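PDB 6WWD: dITP/XTP pyrophosphatase, which probably hydrolyses non-canonical purine nucleoside triphosphates such as XTP, dITP and ITP to monophosphate and diphosphate, with magnesium as cofactor, clearing them from the nucleotide pool. Local coordinates for residues Leu104-Leu109 against Arg147-Gln152; Ala126-Thr129 against Glu133-Val136; Arg18-Ser23 against Val28-Leu33. One frame throughout, in Å; residues are numbered along the deposited sequence.

Contact 1 (Leu104-Leu109 against Arg147-Gln152)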
loop_
_atom_site.group_PDB
_atom_site.type_symbol
_atom_site.label_atom_id
_atom_site.label_comp_id
_atom_site.label_asym_id
_atom_site.label_seq_id
_atom_site.Cartn_x
_atom_site.Cartn_y
_atom_site.Cartn_z
ATOM N N LEU D 104 -2.934 -22.398 -10.403
ATOM C CA LEU D 104 -3.538 -21.765 -9.235
ATOM C C LEU D 104 -3.900 -20.311 -9.529
ATOM O O LEU D 104 -4.995 -19.846 -9.189
ATOM C CB LEU D 104 -2.598 -21.857 -8.026
ATOM C CG LEU D 104 -3.024 -21.068 -6.769
ATOM C CD1 LEU D 104 -4.409 -21.528 -6.231
ATOM C CD2 LEU D 104 -1.934 -21.118 -5.683
ATOM N N LEU D 105 -2.979 -19.566 -10.129
ATOM C CA LEU D 105 -3.246 -18.157 -10.412
ATOM C C LEU D 105 -4.483 -17.995 -11.292
ATOM O O LEU D 105 -5.367 -17.175 -10.998
ATOM C CB LEU D 105 -2.025 -17.518 -11.069
ATOM C CG LEU D 105 -2.166 -16.024 -11.347
ATOM C CD1 LEU D 105 -2.494 -15.312 -10.072
ATOM C CD2 LEU D 105 -0.875 -15.488 -11.893
ATOM N N LEU D 106 -4.555 -18.763 -12.389
ATOM C CA LEU D 106 -5.732 -18.716 -13.257
ATOM C C LEU D 106 -7.003 -19.036 -12.493
ATOM O O LEU D 106 -8.026 -18.363 -12.666
ATOM C CB LEU D 106 -5.602 -19.697 -14.422
ATOM C CG LEU D 106 -4.628 -19.390 -15.551
ATOM C CD1 LEU D 106 -4.780 -20.450 -16.641
ATOM C CD2 LEU D 106 -4.917 -17.996 -16.086
ATOM N N ALA D 107 -6.971 -20.102 -11.685
ATOM C CA ALA D 107 -8.164 -20.502 -10.946
ATOM C C ALA D 107 -8.564 -19.432 -9.945
ATOM O O ALA D 107 -9.757 -19.165 -9.759
ATOM C CB ALA D 107 -7.940 -21.839 -10.238
ATOM N N GLN D 108 -7.579 -18.820 -9.277
ATOM C CA GLN D 108 -7.890 -17.756 -8.324
ATOM C C GLN D 108 -8.597 -16.598 -9.014
ATOM O O GLN D 108 -9.529 -16.008 -8.452
ATOM C CB GLN D 108 -6.612 -17.265 -7.623
ATOM C CG GLN D 108 -6.028 -18.238 -6.582
ATOM C CD GLN D 108 -4.733 -17.735 -5.972
ATOM O OE1 GLN D 108 -3.906 -17.158 -6.659
ATOM N NE2 GLN D 108 -4.562 -17.947 -4.678
ATOM N N LEU D 109 -8.207 -16.299 -10.254
ATOM C CA LEU D 109 -8.719 -15.158 -10.995
ATOM C C LEU D 109 -9.847 -15.521 -11.972
ATOM O O LEU D 109 -10.256 -14.673 -12.764
ATOM C CB LEU D 109 -7.562 -14.505 -11.757
ATOM C CG LEU D 109 -6.316 -14.044 -10.989
ATOM C CD1 LEU D 109 -5.355 -13.393 -11.983
ATOM C CD2 LEU D 109 -6.632 -13.080 -9.868
ATOM N N ARG D 147 -6.699 -15.518 -19.692
ATOM C CA ARG D 147 -7.702 -16.437 -19.186
ATOM C C ARG D 147 -7.342 -17.883 -19.457
ATOM O O ARG D 147 -7.779 -18.767 -18.717
ATOM C CB ARG D 147 -9.060 -16.121 -19.807
ATOM C CG ARG D 147 -9.498 -14.742 -19.451
ATOM C CD ARG D 147 -10.965 -14.534 -19.698
ATOM N NE ARG D 147 -11.332 -13.176 -19.315
ATOM C CZ ARG D 147 -11.882 -12.851 -18.151
ATOM N NH1 ARG D 147 -12.155 -13.785 -17.248
ATOM N NH2 ARG D 147 -12.170 -11.587 -17.897
ATOM N N ILE D 148 -6.588 -18.145 -20.523
ATOM C CA ILE D 148 -6.058 -19.483 -20.797
ATOM C C ILE D 148 -4.627 -19.359 -21.287
ATOM O O ILE D 148 -4.273 -18.422 -22.013
ATOM C CB ILE D 148 -6.918 -20.244 -21.841
ATOM C CG1 ILE D 148 -6.972 -19.487 -23.163
ATOM C CG2 ILE D 148 -8.325 -20.502 -21.315
ATOM C CD1 ILE D 148 -7.686 -20.214 -24.233
ATOM N N PRO D 149 -3.782 -20.326 -20.923
ATOM C CA PRO D 149 -2.372 -20.253 -21.333
ATOM C C PRO D 149 -2.215 -20.407 -22.836
ATOM O O PRO D 149 -2.988 -21.103 -23.489
ATOM C CB PRO D 149 -1.722 -21.430 -20.593
ATOM C CG PRO D 149 -2.731 -21.838 -19.537
ATOM C CD PRO D 149 -4.061 -21.533 -20.127
ATOM N N ALA D 150 -1.202 -19.735 -23.383
ATOM C CA ALA D 150 -0.855 -19.874 -24.790
ATOM C C ALA D 150 0.639 -19.646 -24.956
ATOM O O ALA D 150 1.264 -18.941 -24.163
ATOM C CB ALA D 150 -1.646 -18.917 -25.687
ATOM N N GLY D 151 1.201 -20.252 -25.989
ATOM C CA GLY D 151 2.611 -20.082 -26.307
ATOM C C GLY D 151 3.481 -21.173 -25.712
ATOM O O GLY D 151 3.162 -21.787 -24.693
ATOM N N GLN D 152 4.618 -21.417 -26.372
ATOM C CA GLN D 152 5.515 -22.487 -25.973
ATOM C C GLN D 152 6.954 -22.036 -25.784
ATOM O O GLN D 152 7.787 -22.852 -25.376
ATOM C CB GLN D 152 5.473 -23.627 -27.011
#

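Contact 2 (Ala126-Thr129 against Glu133-Val136)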
loop_
_atom_site.group_PDB
_atom_site.type_symbol
_atom_site.label_atom_id
_atom_site.label_comp_id
_atom_site.label_asym_id
_atom_site.label_seq_id
_atom_site.Cartn_x
_atom_site.Cartn_y
_atom_site.Cartn_z
ATOM N N ALA D 126 19.319 -4.718 -5.795
ATOM C CA ALA D 126 19.790 -3.859 -4.720
ATOM C C ALA D 126 21.306 -3.918 -4.601
ATOM O O ALA D 126 21.940 -4.947 -4.882
ATOM C CB ALA D 126 19.160 -4.236 -3.384
ATOM N N LEU D 127 21.885 -2.784 -4.211
ATOM C CA LEU D 127 23.298 -2.695 -3.880
ATOM C C LEU D 127 23.421 -2.123 -2.482
ATOM O O LEU D 127 22.819 -1.090 -2.178
ATOM C CB LEU D 127 24.068 -1.818 -4.866
ATOM C CG LEU D 127 25.487 -1.411 -4.401
ATOM C CD1 LEU D 127 26.459 -2.576 -4.439
ATOM C CD2 LEU D 127 26.026 -0.221 -5.200
ATOM N N VAL D 128 24.204 -2.788 -1.641
ATOM C CA VAL D 128 24.585 -2.270 -0.330
ATOM C C VAL D 128 26.102 -2.297 -0.277
ATOM O O VAL D 128 26.727 -3.310 -0.618
ATOM C CB VAL D 128 23.974 -3.084 0.826
ATOM C CG1 VAL D 128 24.430 -2.537 2.165
ATOM C CG2 VAL D 128 22.452 -3.081 0.735
ATOM N N THR D 129 26.682 -1.190 0.076
ATOM C CA THR D 129 28.127 -1.050 0.098
ATOM C C THR D 129 28.664 -1.404 1.474
ATOM O O THR D 129 27.916 -1.438 2.458
ATOM C CB THR D 129 28.521 0.383 -0.269
ATOM O OG1 THR D 129 28.104 1.276 0.774
ATOM C CG2 THR D 129 27.894 0.789 -1.609
ATOM N N GLU D 133 25.854 2.233 2.466
ATOM C CA GLU D 133 24.983 2.853 1.474
ATOM C C GLU D 133 24.023 1.822 0.879
ATOM O O GLU D 133 24.400 0.671 0.634
ATOM C CB GLU D 133 25.830 3.468 0.366
ATOM C CG GLU D 133 25.021 4.022 -0.796
ATOM C CD GLU D 133 25.899 4.725 -1.829
ATOM O OE1 GLU D 133 26.497 5.767 -1.503
ATOM O OE2 GLU D 133 25.994 4.211 -2.965
ATOM N N GLU D 134 22.774 2.229 0.643
ATOM C CA GLU D 134 21.761 1.319 0.096
ATOM C C GLU D 134 21.085 1.970 -1.095
ATOM O O GLU D 134 20.541 3.069 -0.974
ATOM C CB GLU D 134 20.685 0.965 1.124
ATOM C CG GLU D 134 21.213 0.400 2.411
ATOM C CD GLU D 134 20.097 -0.021 3.340
ATOM O OE1 GLU D 134 18.925 0.289 3.028
ATOM O OE2 GLU D 134 20.391 -0.664 4.370
ATOM N N VAL D 135 21.092 1.282 -2.234
ATOM C CA VAL D 135 20.365 1.711 -3.418
ATOM C C VAL D 135 19.590 0.516 -3.955
ATOM O O VAL D 135 20.133 -0.588 -4.074
ATOM C CB VAL D 135 21.308 2.258 -4.511
ATOM C CG1 VAL D 135 20.489 2.667 -5.738
ATOM C CG2 VAL D 135 22.162 3.422 -3.990
ATOM N N VAL D 136 18.340 0.732 -4.316
ATOM C CA VAL D 136 17.550 -0.326 -4.920
ATOM C C VAL D 136 16.880 0.218 -6.169
ATOM O O VAL D 136 16.509 1.397 -6.235
ATOM C CB VAL D 136 16.532 -0.919 -3.923
ATOM C CG1 VAL D 136 15.538 0.118 -3.445
ATOM C CG2 VAL D 136 15.838 -2.123 -4.553
#

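Contact 3 (Arg18-Ser23 against Val28-Leu33)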
loop_
_atom_site.group_PDB
_atom_site.type_symbol
_atom_site.label_atom_id
_atom_site.label_comp_id
_atom_site.label_asym_id
_atom_site.label_seq_id
_atom_site.Cartn_x
_atom_site.Cartn_y
_atom_site.Cartn_z
ATOM N N ARG D 18 29.390 -8.564 -17.908
ATOM C CA ARG D 18 29.244 -7.955 -19.224
ATOM C C ARG D 18 28.700 -6.541 -19.123
ATOM O O ARG D 18 28.970 -5.713 -19.998
ATOM C CB ARG D 18 28.336 -8.808 -20.107
ATOM N N VAL D 19 27.952 -6.240 -18.060
ATOM C CA VAL D 19 27.474 -4.878 -17.896
ATOM C C VAL D 19 28.577 -3.995 -17.337
ATOM O O VAL D 19 28.677 -2.818 -17.702
ATOM C CB VAL D 19 26.221 -4.873 -17.007
ATOM C CG1 VAL D 19 25.932 -3.474 -16.468
ATOM C CG2 VAL D 19 25.028 -5.405 -17.784
ATOM N N LEU D 20 29.466 -4.547 -16.507
ATOM C CA LEU D 20 30.596 -3.752 -16.044
ATOM C C LEU D 20 31.650 -3.561 -17.125
ATOM O O LEU D 20 32.420 -2.594 -17.059
ATOM C CB LEU D 20 31.235 -4.396 -14.810
ATOM C CG LEU D 20 30.398 -4.403 -13.531
ATOM C CD1 LEU D 20 31.195 -4.964 -12.362
ATOM C CD2 LEU D 20 29.892 -3.014 -13.221
ATOM N N GLU D 21 31.679 -4.428 -18.138
ATOM C CA GLU D 21 32.580 -4.193 -19.257
ATOM C C GLU D 21 31.979 -3.200 -20.243
ATOM O O GLU D 21 32.702 -2.379 -20.816
ATOM C CB GLU D 21 32.912 -5.508 -19.967
ATOM N N SER D 22 30.660 -3.248 -20.446
ATOM C CA SER D 22 29.997 -2.282 -21.304
ATOM C C SER D 22 29.721 -0.967 -20.599
ATOM O O SER D 22 29.348 -0.001 -21.264
ATOM C CB SER D 22 28.709 -2.892 -21.847
ATOM O OG SER D 22 29.011 -4.034 -22.623
ATOM N N SER D 23 29.890 -0.911 -19.283
ATOM C CA SER D 23 29.834 0.339 -18.546
ATOM C C SER D 23 31.203 0.965 -18.365
ATOM O O SER D 23 31.294 2.069 -17.828
ATOM C CB SER D 23 29.173 0.121 -17.183
ATOM O OG SER D 23 29.226 1.305 -16.392
ATOM N N VAL D 28 37.271 -5.416 -11.247
ATOM C CA VAL D 28 36.170 -5.814 -10.377
ATOM C C VAL D 28 35.921 -7.295 -10.604
ATOM O O VAL D 28 35.414 -7.683 -11.663
ATOM C CB VAL D 28 34.894 -5.007 -10.651
ATOM C CG1 VAL D 28 33.745 -5.542 -9.821
ATOM C CG2 VAL D 28 35.127 -3.538 -10.356
ATOM N N GLU D 29 36.271 -8.127 -9.627
ATOM C CA GLU D 29 35.930 -9.543 -9.700
ATOM C C GLU D 29 34.691 -9.821 -8.861
ATOM O O GLU D 29 34.603 -9.411 -7.699
ATOM C CB GLU D 29 37.084 -10.468 -9.296
ATOM C CG GLU D 29 37.907 -10.087 -8.087
ATOM C CD GLU D 29 39.266 -10.796 -8.080
ATOM O OE1 GLU D 29 39.814 -11.075 -9.181
ATOM O OE2 GLU D 29 39.786 -11.079 -6.975
ATOM N N LEU D 30 33.720 -10.471 -9.484
ATOM C CA LEU D 30 32.485 -10.879 -8.844
ATOM C C LEU D 30 32.688 -12.249 -8.212
ATOM O O LEU D 30 33.306 -13.128 -8.811
ATOM C CB LEU D 30 31.378 -10.953 -9.888
ATOM C CG LEU D 30 31.227 -9.673 -10.706
ATOM C CD1 LEU D 30 30.080 -9.838 -11.677
ATOM C CD2 LEU D 30 31.039 -8.444 -9.813
ATOM N N VAL D 31 32.180 -12.415 -6.998
ATOM C CA VAL D 31 32.204 -13.666 -6.255
ATOM C C VAL D 31 30.753 -14.002 -5.959
ATOM O O VAL D 31 29.897 -13.112 -5.942
ATOM C CB VAL D 31 33.053 -13.596 -4.956
ATOM C CG1 VAL D 31 34.443 -13.031 -5.247
ATOM C CG2 VAL D 31 32.364 -12.745 -3.897
ATOM N N SER D 32 30.454 -15.292 -5.834
ATOM C CA SER D 32 29.095 -15.773 -5.606
ATOM C C SER D 32 28.939 -16.283 -4.174
ATOM O O SER D 32 29.878 -16.294 -3.382
ATOM C CB SER D 32 28.733 -16.879 -6.601
ATOM O OG SER D 32 29.305 -18.105 -6.171
ATOM N N LEU D 33 27.725 -16.725 -3.855
ATOM C CA LEU D 33 27.445 -17.309 -2.546
ATOM C C LEU D 33 28.222 -18.604 -2.304
ATOM O O LEU D 33 28.351 -19.023 -1.151
ATOM C CB LEU D 33 25.941 -17.537 -2.412
ATOM C CG LEU D 33 25.185 -16.215 -2.281
ATOM C CD1 LEU D 33 23.668 -16.407 -2.350
ATOM C CD2 LEU D 33 25.578 -15.555 -0.966
#

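Contact 1 (Leu104-Leu109 against Arg147-Gln152)
The last turns of helix 98-108 meet the loop that follows strand 134-145 through one leucine, L106, whose two methyls touch R147 and P149. CD1 does most of the work: it lies 3.7 Å from P149 CD and 3.8 Å from P149 CG, so a single methyl rests against two neighbouring ring carbons. The other branch, CD2, approaches the backbone of R147 and comes within 4.0 Å of R147 O. With CG anti to its carbonyl carbon (chi1 -72°) and CD1 anti to CA (chi2 -175°), which carries CD1 out to P149, the leucine reaches outward from the helix, and its forked end can serve both partners. In the Ham1 fold this helix packs over the long strands of the sheet; L106 and L109 both touch I145, near the end of the strand from which the loop departs. Proline suits the loop because its ring offers a rigid apolar patch at a solvent-exposed edge. R147 contributes backbone here, since its side chain turns away to a salt bridge from NE to D114 OD1. Across the contact there is no hydrogen bond. The helix end has polar tasks elsewhere: Q108 NE2 donates to W91 O of the second subunit, while Q108 OE1 accepts from W91 NE1 of its own chain.

Contact 2 (Ala126-Thr129 against Glu133-Val136)
Two nearly straight backbone bonds join L127 and V135: L127 N donates to V135 O at 2.8 Å, and V135 N returns the bond to L127 O at 2.9 Å. They define the hydrogen-bonded pair at the tip end of the beta hairpin formed by strands 118-128 and 134-145, whose parts 126-128 and 134-136 run antiparallel at 173°. Nearer the turn, T129 N donates to E133 O over 3.0 Å, in the carbonyl plane. The threonine hydroxyl adds a second link, T129 OG1 accepting from E133 N at 3.0 Å, with an N-H...O angle of only 138°. Setting OG1 between the backbone N and the carbonyl carbon (chi1 68°) brings the hydroxyl close to E133 N; a beta-branched residue with a hydroxyl thus suits the mouth of the turn. Its methyl, T129 CG2, packs 3.9 Å from E133 CB, the two side chains crossing.

A126 and V128 flank L127 in non-hydrogen-bonded pairs with V136 and E134. Their side chains share the face covered by helix 49-64, where A126 meets A53 and V128 meets A57, so small and branched apolar residues fit. E134 lies alongside V128 on this face, its buried carboxylate answered by a salt bridge to R58. V135 and V136 also pair with a strand of the third subunit, carrying the sheet across the interface. On the helix-covered face, V128 CG2 touches the aliphatic E134 CG at 4.1 Å.

Contact 3 (Arg18-Ser23 against Val28-Leu33)
L20 of helix 10-22 packs on V28 and L30, joining helix to strand within the beta-alpha-beta unit made of strand 2-5, helix 10-22 and strand 29-31. The tight part is small: L20 CD1 meets V28 CG1 at 3.6 Å, the two side chains crossing at about a right angle. The same methyl stands 4.1 Å from V28 CB, so it rests on one side of the valine near its branch point. In V28, CG1 is anti to the backbone N (chi1 175°), which sets that methyl against the helix. Leucine suits the helix because its long, forked side chain can span the gap to V28, just before strand 29-31, and to L30 within it, whereas the shorter beta-branched valine offers a broad apolar surface close to its own backbone. Both V28 and L30 also touch I3 of the parallel strand 2-5, and L30 packs on L13, L16 and S17 of the same helix; L30 therefore continues the apolar layer between helix and sheet beyond L20.

The other side is looser. E29 points away from the helix, as befits a charged residue on an exposed strand position. Toward the end of 18-23, S22 and S23 are exposed and poorly ordered, and they make no contact with 28-33. Serine there can fold back on its own helix: in the model, tentatively, S22 OG donates to R18 O at 3.1 Å, and S22 N donates to that same carbonyl. Across the segments, the more distant methyl pair is L20 CD1 to L30 CD2, 4.3 Å apart.

How the contacts relate
Contact 2 is the buried one of the three, while contacts 1 and 3 lie at the surface. Its chemistry follows from its place: adjacent strands meet mainly through backbone hydrogen bonds, whereas each surface contact depends on one helix leucine and has no hydrogen bond across it. Contacts 2 and 3 both reach the same mixed sheet, with centres about 16 Å apart, the former joining two strands and the latter setting a helix on one. Contact 1 lies on the opposite side of the chain's centre from both, its centre about 36 Å from that of contact 2, although strand 134-145 runs from contact 2 toward the 147-152 loop.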